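Local coordinates for protein FeeM (Uncultured bacterium, PDB 2G0B) that catalyses the formation of N-acyl amino acids such as N-dodecanoyl-L-tyrosine, probably taking the acyl chain from an acyl carrier protein, at residues A[22-30]-A[97-105]; A[43-52]-A[64-75]. All coordinates share one frame; numbering follows the deposited sequence.

Contact 1. Residues A[22-30]-A[97-105]; sequences RRIVRTTYE and VVQFAMDHT. With NLT (N-dodecanoyl-L-tyrosine), chain I.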
loop_
_atom_site.group_PDB
_atom_site.type_symbol
_atom_site.label_atom_id
_atom_site.label_comp_id
_atom_site.label_asym_id
_atom_site.label_seq_id
_atom_site.Cartn_x
_atom_site.Cartn_y
_atom_site.Cartn_z
ATOM N N ARG A 22 5.001 12.422 -0.209
ATOM C CA ARG A 22 6.130 12.066 0.652
ATOM C C ARG A 22 6.055 12.751 2.014
ATOM O O ARG A 22 6.478 12.194 3.018
ATOM C CB ARG A 22 7.449 12.416 -0.023
ATOM C CG ARG A 22 8.629 11.607 0.484
ATOM C CD ARG A 22 9.962 12.016 -0.096
ATOM N NE ARG A 22 9.894 12.097 -1.548
ATOM C CZ ARG A 22 10.117 13.202 -2.247
ATOM N NH1 ARG A 22 10.451 14.327 -1.631
ATOM N NH2 ARG A 22 10.003 13.184 -3.565
ATOM N N ARG A 23 5.512 13.965 2.028
ATOM C CA ARG A 23 5.333 14.733 3.252
ATOM C C ARG A 23 4.308 14.117 4.185
ATOM O O ARG A 23 4.494 14.124 5.402
ATOM C CB ARG A 23 4.918 16.142 2.923
ATOM C CG ARG A 23 5.821 17.140 3.479
ATOM C CD ARG A 23 5.286 17.882 4.663
ATOM N NE ARG A 23 6.313 18.785 5.171
ATOM C CZ ARG A 23 6.090 20.023 5.593
ATOM N NH1 ARG A 23 4.864 20.514 5.604
ATOM N NH2 ARG A 23 7.104 20.766 6.024
ATOM N N ILE A 24 3.216 13.607 3.615
ATOM C CA ILE A 24 2.215 12.922 4.399
ATOM C C ILE A 24 2.841 11.684 5.018
ATOM O O ILE A 24 2.764 11.501 6.227
ATOM C CB ILE A 24 0.972 12.577 3.551
ATOM C CG1 ILE A 24 0.246 13.850 3.156
ATOM C CG2 ILE A 24 0.006 11.703 4.336
ATOM C CD1 ILE A 24 -0.520 13.726 1.897
ATOM N N VAL A 25 3.545 10.899 4.197
ATOM C CA VAL A 25 4.212 9.675 4.661
ATOM C C VAL A 25 5.213 9.974 5.763
ATOM O O VAL A 25 5.242 9.295 6.775
ATOM C CB VAL A 25 4.897 8.908 3.504
ATOM C CG1 VAL A 25 5.560 7.650 4.014
ATOM C CG2 VAL A 25 3.880 8.541 2.435
ATOM N N ARG A 26 5.977 11.042 5.587
ATOM C CA ARG A 26 6.964 11.461 6.567
ATOM C C ARG A 26 6.342 11.831 7.907
ATOM O O ARG A 26 6.819 11.403 8.956
ATOM C CB ARG A 26 7.760 12.634 6.033
ATOM C CG ARG A 26 8.951 12.998 6.869
ATOM C CD ARG A 26 9.388 14.408 6.687
ATOM N NE ARG A 26 10.676 14.480 6.010
ATOM C CZ ARG A 26 11.106 15.541 5.315
ATOM N NH1 ARG A 26 10.327 16.612 5.194
ATOM N NH2 ARG A 26 12.319 15.531 4.740
ATOM N N THR A 27 5.275 12.620 7.865
ATOM C CA THR A 27 4.625 13.111 9.080
ATOM C C THR A 27 3.901 11.984 9.822
ATOM O O THR A 27 3.996 11.873 11.048
ATOM C CB THR A 27 3.669 14.254 8.727
ATOM O OG1 THR A 27 4.414 15.307 8.109
ATOM C CG2 THR A 27 3.121 14.920 9.981
ATOM N N THR A 28 3.227 11.132 9.056
ATOM C CA THR A 28 2.491 9.993 9.583
ATOM C C THR A 28 3.416 8.997 10.279
ATOM O O THR A 28 3.128 8.559 11.400
ATOM C CB THR A 28 1.679 9.332 8.430
ATOM O OG1 THR A 28 0.418 9.988 8.317
ATOM C CG2 THR A 28 1.294 7.876 8.731
ATOM N N TYR A 29 4.551 8.695 9.642
ATOM C CA TYR A 29 5.507 7.710 10.161
ATOM C C TYR A 29 6.255 8.230 11.388
ATOM O O TYR A 29 6.553 7.471 12.301
ATOM C CB TYR A 29 6.496 7.273 9.066
ATOM C CG TYR A 29 5.906 6.301 8.042
ATOM C CD1 TYR A 29 4.537 6.296 7.765
ATOM C CD2 TYR A 29 6.719 5.393 7.351
ATOM C CE1 TYR A 29 3.990 5.433 6.840
ATOM C CE2 TYR A 29 6.173 4.506 6.412
ATOM C CZ TYR A 29 4.796 4.535 6.168
ATOM O OH TYR A 29 4.196 3.685 5.246
ATOM N N GLU A 30 6.516 9.537 11.416
ATOM C CA GLU A 30 7.180 10.171 12.553
ATOM C C GLU A 30 6.262 10.229 13.766
ATOM O O GLU A 30 6.727 10.197 14.906
ATOM C CB GLU A 30 7.641 11.582 12.189
ATOM C CG GLU A 30 9.019 11.652 11.541
ATOM C CD GLU A 30 9.393 13.057 11.049
ATOM O OE1 GLU A 30 8.644 14.032 11.329
ATOM O OE2 GLU A 30 10.443 13.194 10.377
ATOM N N VAL A 97 2.391 -3.284 -2.491
ATOM C CA VAL A 97 1.696 -2.043 -2.181
ATOM C C VAL A 97 2.382 -1.399 -0.988
ATOM O O VAL A 97 2.527 -2.016 0.078
ATOM C CB VAL A 97 0.209 -2.269 -1.883
ATOM C CG1 VAL A 97 -0.510 -0.966 -1.859
ATOM C CG2 VAL A 97 -0.405 -3.172 -2.923
ATOM N N VAL A 98 2.769 -0.144 -1.160
ATOM C CA VAL A 98 3.741 0.472 -0.287
ATOM C C VAL A 98 3.416 1.979 -0.022
ATOM O O VAL A 98 2.635 2.589 -0.766
ATOM C CB VAL A 98 5.143 0.256 -0.919
ATOM C CG1 VAL A 98 5.760 1.549 -1.412
ATOM C CG2 VAL A 98 6.036 -0.480 0.005
ATOM N N GLN A 99 3.982 2.534 1.064
ATOM C CA GLN A 99 3.859 3.971 1.418
ATOM C C GLN A 99 2.408 4.469 1.529
ATOM O O GLN A 99 2.064 5.559 1.054
ATOM C CB GLN A 99 4.682 4.875 0.474
ATOM C CG GLN A 99 6.180 4.594 0.445
ATOM C CD GLN A 99 6.969 5.340 1.525
ATOM O OE1 GLN A 99 7.221 4.800 2.610
ATOM N NE2 GLN A 99 7.395 6.556 1.212
ATOM N N PHE A 100 1.564 3.646 2.142
ATOM C CA PHE A 100 0.193 4.016 2.427
ATOM C C PHE A 100 0.170 4.906 3.669
ATOM O O PHE A 100 0.670 4.523 4.733
ATOM C CB PHE A 100 -0.652 2.760 2.640
ATOM C CG PHE A 100 -2.035 3.034 3.157
ATOM C CD1 PHE A 100 -2.843 3.981 2.560
ATOM C CD2 PHE A 100 -2.534 2.320 4.228
ATOM C CE1 PHE A 100 -4.099 4.227 3.036
ATOM C CE2 PHE A 100 -3.800 2.561 4.709
ATOM C CZ PHE A 100 -4.582 3.513 4.112
ATOM N N ALA A 101 -0.391 6.102 3.516
ATOM C CA ALA A 101 -0.445 7.074 4.596
ATOM C C ALA A 101 -1.606 8.014 4.407
ATOM O O ALA A 101 -1.945 8.361 3.285
ATOM C CB ALA A 101 0.869 7.862 4.682
ATOM N N MET A 102 -2.238 8.385 5.520
ATOM C CA MET A 102 -3.319 9.364 5.540
ATOM C C MET A 102 -2.981 10.382 6.603
ATOM O O MET A 102 -2.461 10.024 7.653
ATOM C CB MET A 102 -4.661 8.703 5.898
ATOM C CG MET A 102 -5.018 7.439 5.116
ATOM S SD MET A 102 -6.172 7.762 3.822
ATOM C CE MET A 102 -7.646 8.174 4.735
ATOM N N ASP A 103 -3.274 11.648 6.339
ATOM C CA ASP A 103 -3.092 12.702 7.333
ATOM C C ASP A 103 -4.421 12.963 8.047
ATOM O O ASP A 103 -5.347 13.541 7.458
ATOM C CB ASP A 103 -2.571 13.983 6.665
ATOM C CG ASP A 103 -2.176 15.071 7.675
ATOM O OD1 ASP A 103 -2.183 14.818 8.905
ATOM O OD2 ASP A 103 -1.833 16.216 7.320
ATOM N N HIS A 104 -4.494 12.566 9.324
ATOM C CA HIS A 104 -5.738 12.642 10.108
ATOM C C HIS A 104 -6.224 14.080 10.381
ATOM O O HIS A 104 -7.402 14.296 10.699
ATOM C CB HIS A 104 -5.608 11.841 11.425
ATOM C CG HIS A 104 -5.019 12.629 12.566
ATOM N ND1 HIS A 104 -3.664 12.668 12.824
ATOM C CD2 HIS A 104 -5.603 13.417 13.505
ATOM C CE1 HIS A 104 -3.438 13.444 13.870
ATOM N NE2 HIS A 104 -4.598 13.910 14.302
ATOM N N THR A 105 -5.316 15.050 10.268
ATOM C CA THR A 105 -5.663 16.445 10.517
ATOM C C THR A 105 -6.414 17.060 9.346
ATOM O O THR A 105 -7.217 17.967 9.534
ATOM C CB THR A 105 -4.411 17.292 10.857
ATOM O OG1 THR A 105 -3.458 17.181 9.798
ATOM C CG2 THR A 105 -3.677 16.724 12.057
HETATM N N NLT I . 3.470 -0.631 4.875
HETATM C C1 NLT I . 2.317 -0.153 4.392
HETATM O OL NLT I . 2.136 1.027 4.111
HETATM C C2 NLT I . 1.197 -1.167 4.225
HETATM C C3 NLT I . 0.449 -1.015 2.894
HETATM C C4 NLT I . -0.962 -1.623 2.962
HETATM C C5 NLT I . -1.716 -1.444 1.640
HETATM C C6 NLT I . -2.960 -2.326 1.539
HETATM C C7 NLT I . -3.482 -2.405 0.103
HETATM C C8 NLT I . -4.934 -2.868 0.067
HETATM C C9 NLT I . -5.479 -3.027 -1.360
HETATM C C10 NLT I . -6.357 -4.276 -1.411
HETATM C C11 NLT I . -6.872 -4.631 -2.806
HETATM C C12 NLT I . -7.957 -5.703 -2.701
HETATM C CA NLT I . 4.634 0.187 5.218
HETATM C CB NLT I . 5.748 -0.693 5.777
HETATM C CG NLT I . 5.613 -0.874 7.274
HETATM C CD2 NLT I . 5.637 0.226 8.121
HETATM C CE2 NLT I . 5.513 0.053 9.488
HETATM C CZ NLT I . 5.383 -1.219 10.010
HETATM C CE1 NLT I . 5.353 -2.323 9.168
HETATM C CD1 NLT I . 5.470 -2.151 7.799
HETATM O OH NLT I . 5.267 -1.382 11.319
HETATM C C NLT I . 5.205 0.903 4.029
HETATM O O NLT I . 5.198 0.313 2.928
HETATM O O2 NLT I . 5.670 2.063 4.176
HETATM O O HOH W 1 1.767 2.676 6.165
#

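Contact 2. Residues A[43-52]-A[64-75]; sequences FLEGPSATTF and ISIINDGAQGLP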
loop_
_atom_site.group_PDB
_atom_site.type_symbol
_atom_site.label_atom_id
_atom_site.label_comp_id
_atom_site.label_asym_id
_atom_site.label_seq_id
_atom_site.Cartn_x
_atom_site.Cartn_y
_atom_site.Cartn_z
ATOM N N PHE A 43 12.716 3.944 -4.765
ATOM C CA PHE A 43 11.833 3.030 -5.461
ATOM C C PHE A 43 10.751 3.792 -6.195
ATOM O O PHE A 43 10.483 3.511 -7.360
ATOM C CB PHE A 43 11.196 2.070 -4.479
ATOM C CG PHE A 43 11.919 0.770 -4.337
ATOM C CD1 PHE A 43 12.600 0.463 -3.161
ATOM C CD2 PHE A 43 11.888 -0.182 -5.357
ATOM C CE1 PHE A 43 13.257 -0.764 -3.010
ATOM C CE2 PHE A 43 12.553 -1.419 -5.214
ATOM C CZ PHE A 43 13.231 -1.704 -4.042
ATOM N N LEU A 44 10.193 4.810 -5.525
ATOM C CA LEU A 44 9.033 5.569 -6.032
ATOM C C LEU A 44 9.308 6.439 -7.259
ATOM O O LEU A 44 8.435 6.614 -8.092
ATOM C CB LEU A 44 8.375 6.394 -4.915
ATOM C CG LEU A 44 7.616 5.611 -3.830
ATOM C CD1 LEU A 44 6.598 6.477 -3.122
ATOM C CD2 LEU A 44 6.968 4.370 -4.401
ATOM N N GLU A 45 10.526 6.958 -7.380
ATOM C CA GLU A 45 10.907 7.704 -8.582
ATOM C C GLU A 45 11.500 6.779 -9.652
ATOM O O GLU A 45 11.987 7.243 -10.688
ATOM C CB GLU A 45 11.862 8.859 -8.253
ATOM C CG GLU A 45 12.966 8.511 -7.269
ATOM C CD GLU A 45 14.023 9.596 -7.165
ATOM O OE1 GLU A 45 15.161 9.356 -7.620
ATOM O OE2 GLU A 45 13.721 10.687 -6.624
ATOM N N GLY A 46 11.445 5.470 -9.390
ATOM C CA GLY A 46 11.861 4.461 -10.350
ATOM C C GLY A 46 10.767 4.140 -11.359
ATOM O O GLY A 46 9.606 4.541 -11.171
ATOM N N PRO A 47 11.129 3.407 -12.420
ATOM C CA PRO A 47 10.208 3.105 -13.527
ATOM C C PRO A 47 9.015 2.252 -13.108
ATOM O O PRO A 47 7.889 2.531 -13.517
ATOM C CB PRO A 47 11.083 2.313 -14.501
ATOM C CG PRO A 47 12.476 2.639 -14.111
ATOM C CD PRO A 47 12.458 2.801 -12.635
ATOM N N SER A 48 9.257 1.267 -12.254
ATOM C CA SER A 48 8.249 0.272 -11.918
ATOM C C SER A 48 7.298 0.684 -10.782
ATOM O O SER A 48 6.561 -0.152 -10.258
ATOM C CB SER A 48 8.935 -1.034 -11.557
ATOM O OG SER A 48 9.759 -0.851 -10.415
ATOM N N ALA A 49 7.305 1.961 -10.409
ATOM C CA ALA A 49 6.458 2.430 -9.317
ATOM C C ALA A 49 5.340 3.366 -9.796
ATOM O O ALA A 49 5.433 3.957 -10.871
ATOM C CB ALA A 49 7.291 3.088 -8.248
ATOM N N THR A 50 4.278 3.468 -8.995
ATOM C CA THR A 50 3.131 4.320 -9.302
ATOM C C THR A 50 2.528 4.838 -8.008
ATOM O O THR A 50 2.220 4.064 -7.129
ATOM C CB THR A 50 2.065 3.519 -10.102
ATOM O OG1 THR A 50 2.572 3.212 -11.403
ATOM C CG2 THR A 50 0.850 4.380 -10.406
ATOM N N THR A 51 2.368 6.154 -7.896
ATOM C CA THR A 51 1.804 6.759 -6.690
ATOM C C THR A 51 0.379 7.275 -6.922
ATOM O O THR A 51 0.108 7.981 -7.896
ATOM C CB THR A 51 2.706 7.907 -6.179
ATOM O OG1 THR A 51 4.018 7.412 -5.896
ATOM C CG2 THR A 51 2.218 8.421 -4.827
ATOM N N PHE A 52 -0.527 6.907 -6.024
ATOM C CA PHE A 52 -1.889 7.409 -6.044
ATOM C C PHE A 52 -2.062 8.428 -4.922
ATOM O O PHE A 52 -1.287 8.439 -3.961
ATOM C CB PHE A 52 -2.888 6.266 -5.873
ATOM C CG PHE A 52 -2.773 5.204 -6.913
ATOM C CD1 PHE A 52 -3.306 5.390 -8.180
ATOM C CD2 PHE A 52 -2.132 4.014 -6.633
ATOM C CE1 PHE A 52 -3.198 4.399 -9.153
ATOM C CE2 PHE A 52 -2.018 3.023 -7.598
ATOM C CZ PHE A 52 -2.549 3.218 -8.861
ATOM N N ILE A 64 -1.060 6.356 -1.562
ATOM C CA ILE A 64 -0.658 4.948 -1.613
ATOM C C ILE A 64 0.118 4.700 -2.898
ATOM O O ILE A 64 -0.192 5.273 -3.934
ATOM C CB ILE A 64 -1.908 3.982 -1.485
ATOM C CG1 ILE A 64 -1.471 2.575 -1.081
ATOM C CG2 ILE A 64 -2.735 3.943 -2.772
ATOM C CD1 ILE A 64 -2.569 1.752 -0.435
ATOM N N SER A 65 1.164 3.897 -2.818
ATOM C CA SER A 65 1.930 3.551 -4.008
ATOM C C SER A 65 1.993 2.046 -4.240
ATOM O O SER A 65 1.670 1.254 -3.362
ATOM C CB SER A 65 3.342 4.137 -3.945
ATOM O OG SER A 65 3.322 5.524 -3.677
ATOM N N ILE A 66 2.400 1.668 -5.439
ATOM C CA ILE A 66 2.578 0.270 -5.792
ATOM C C ILE A 66 3.871 0.111 -6.599
ATOM O O ILE A 66 4.114 0.871 -7.532
ATOM C CB ILE A 66 1.330 -0.264 -6.571
ATOM C CG1 ILE A 66 1.643 -1.581 -7.275
ATOM C CG2 ILE A 66 0.810 0.760 -7.566
ATOM C CD1 ILE A 66 0.461 -2.525 -7.326
ATOM N N ILE A 67 4.722 -0.832 -6.191
ATOM C CA ILE A 67 5.985 -1.081 -6.885
ATOM C C ILE A 67 5.964 -2.430 -7.588
ATOM O O ILE A 67 5.734 -3.457 -6.961
ATOM C CB ILE A 67 7.159 -1.019 -5.902
ATOM C CG1 ILE A 67 7.040 0.221 -5.013
ATOM C CG2 ILE A 67 8.507 -1.048 -6.657
ATOM C CD1 ILE A 67 8.062 0.280 -3.915
ATOM N N ASN A 68 6.207 -2.423 -8.891
ATOM C CA ASN A 68 6.208 -3.652 -9.668
ATOM C C ASN A 68 7.535 -4.382 -9.589
ATOM O O ASN A 68 8.599 -3.757 -9.599
ATOM C CB ASN A 68 5.844 -3.367 -11.118
ATOM C CG ASN A 68 4.369 -3.468 -11.365
ATOM O OD1 ASN A 68 3.731 -2.509 -11.801
ATOM N ND2 ASN A 68 3.802 -4.629 -11.069
ATOM N N ASP A 69 7.469 -5.709 -9.495
ATOM C CA ASP A 69 8.665 -6.537 -9.433
ATOM C C ASP A 69 9.514 -6.383 -10.699
ATOM O O ASP A 69 9.161 -6.881 -11.765
ATOM C CB ASP A 69 8.293 -8.004 -9.212
ATOM C CG ASP A 69 9.430 -8.818 -8.614
ATOM O OD1 ASP A 69 10.517 -8.248 -8.332
ATOM O OD2 ASP A 69 9.327 -10.046 -8.386
ATOM N N GLY A 70 10.611 -5.648 -10.570
ATOM C CA GLY A 70 11.524 -5.431 -11.675
ATOM C C GLY A 70 12.902 -5.899 -11.295
ATOM O O GLY A 70 13.048 -6.745 -10.408
ATOM N N ALA A 71 13.919 -5.325 -11.938
ATOM C CA ALA A 71 15.320 -5.686 -11.681
ATOM C C ALA A 71 15.830 -5.126 -10.346
ATOM O O ALA A 71 16.897 -5.522 -9.868
ATOM C CB ALA A 71 16.212 -5.228 -12.834
ATOM N N GLN A 72 15.057 -4.214 -9.752
ATOM C CA GLN A 72 15.384 -3.649 -8.441
ATOM C C GLN A 72 14.664 -4.355 -7.284
ATOM O O GLN A 72 14.831 -3.979 -6.123
ATOM C CB GLN A 72 15.096 -2.138 -8.408
ATOM C CG GLN A 72 15.996 -1.295 -9.323
ATOM C CD GLN A 72 17.487 -1.640 -9.194
ATOM O OE1 GLN A 72 17.984 -1.890 -8.091
ATOM N NE2 GLN A 72 18.193 -1.636 -10.317
ATOM N N GLY A 73 13.869 -5.376 -7.610
ATOM C CA GLY A 73 13.173 -6.170 -6.610
ATOM C C GLY A 73 12.023 -5.437 -5.946
ATOM O O GLY A 73 11.395 -4.560 -6.553
ATOM N N LEU A 74 11.735 -5.818 -4.703
ATOM C CA LEU A 74 10.715 -5.155 -3.889
ATOM C C LEU A 74 11.335 -4.775 -2.534
ATOM O O LEU A 74 12.289 -5.426 -2.098
ATOM C CB LEU A 74 9.519 -6.092 -3.685
ATOM C CG LEU A 74 8.778 -6.590 -4.939
ATOM C CD1 LEU A 74 7.678 -7.547 -4.567
ATOM C CD2 LEU A 74 8.215 -5.444 -5.747
ATOM N N PRO A 75 10.845 -3.704 -1.884
ATOM C CA PRO A 75 11.327 -3.334 -0.537
ATOM C C PRO A 75 11.211 -4.477 0.462
ATOM O O PRO A 75 12.031 -4.557 1.372
ATOM C CB PRO A 75 10.404 -2.200 -0.135
ATOM C CG PRO A 75 10.005 -1.601 -1.392
ATOM C CD PRO A 75 9.886 -2.717 -2.402
#

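Contact 1. Residues A[22-30]-A[97-105]
The phenol ring of Tyr29 and the side-chain amide of Gln99 stand almost perpendicular, their planes 82° apart. One face of the ring is covered from within its own helix by Val25 CG1, 3.8 Å above the plane and over the ring centre. At the edge lie Thr28 CG2, the backbone oxygen of Phe100 and carboxylate atom O2 of N-dodecanoyl-L-tyrosine. Tyr29 OH points to this O2 as a hydrogen-bond donor, though the modelled separation is too short for its length to be trusted. The contact illustrates how an acetyltransferase-like fold sets a helix across its central sheet beside the ligand: helix 22-30 crosses strand 97-102 at 78°. Gln99, bent at chi2, carries its amide across the side chain of Val25 at about a right angle, with NE2 3.5 Å from Val25 CG1. Its backbone adopts a left-handed conformation (phi 55°), consistent with the beta bulge familiar in the equivalent strand of this superfamily. Successive amides at this irregularity face the ligand. Gln99 N donates to carboxylate atom O of the ligand over 3.1 Å, while Phe100 N makes a weak bond to the acyl oxygen OL. Farther along, Ala101 CB fits against the helix, 3.8 Å from Val25 CG2 and 4.0 Å from Ile24 CG2. With CG2 anti to its backbone N, Thr28 leaves OG1 for the strand, where it donates weakly to Met102 O. A water joins the two segments to the product, hydrogen-bonded to Tyr29 OH at 2.8 Å, to Phe100 O and to ligand atom OL.

Contact 2. Residues A[43-52]-A[64-75]
The beta hairpin of strands 49-56 and 59-68 is gripped here at its open end, where helix 38-44 leads into the first strand. Antiparallel pairing puts Thr50 opposite Ile66 and Phe52 opposite Ile64 as hydrogen-bonded pairs. Thr50 and Ile66 exchange two bonds, each lying in the carbonyl plane of its acceptor. The next pair is less even: Phe52 N meets Ile64 O nearly head-on, whereas Ile64 N approaches Phe52 O from 48° out of the carbonyl plane, an oxygen also bonded by Thr63 OG1. On one face of the hairpin Phe52 CE2 touches Ile66 CG2 at 3.6 Å. The other face carries Thr51 and Ser65, whose hydroxyls OG1 and OG share a hydrogen bond of 3.0 Å. Leu44 lies against Ser65 of that pair, with CD1 3.5 Å from Ser65 OG. With CG1 anti to its carbonyl carbon (chi1 -47°), Ile67 sends CD1 to Phe43 CB, 3.7 Å away, and its side chain crosses that of Phe43 at about a right angle. Pro75 lies over a face of the Phe43 ring in a CH-pi contact, CD being 3.9 Å from the centroid, and Gln72 O sits at the ring's edge. At the hairpin's end Asn68 N bonds Ser48 O, while Asn68 OD1 turns to Tyr130 OH. A helix laid over an antiparallel hairpin in this way is typical of the N-terminal half of the acetyltransferase fold.

In the fold
Contacts 1 and 2, with centres about 17 Å apart, meet along the seam between neighbouring strands 94-102 and 59-68. Val98 N lies 2.8 Å from Ser65 O, a probable hydrogen bond that ties the strand of contact 1 to the hairpin of contact 2. On one side of that seam Val98 CG1 packs on Ile67 CD1 at 3.6 Å, so Ile67, which meets Phe43 in contact 2, also touches the strand that binds the product. Val97 CG1 and Ile64 CD1 are 3.7 Å apart. Both residues belong to the product pocket, Ile64 coming within about 4 Å of the ligand and Val97 CG1 within 3.7 Å of its acyl carbon C5. Contact 1 thus meets both the polar head and the acyl chain, and contact 2 adds Ile64 to the pocket wall.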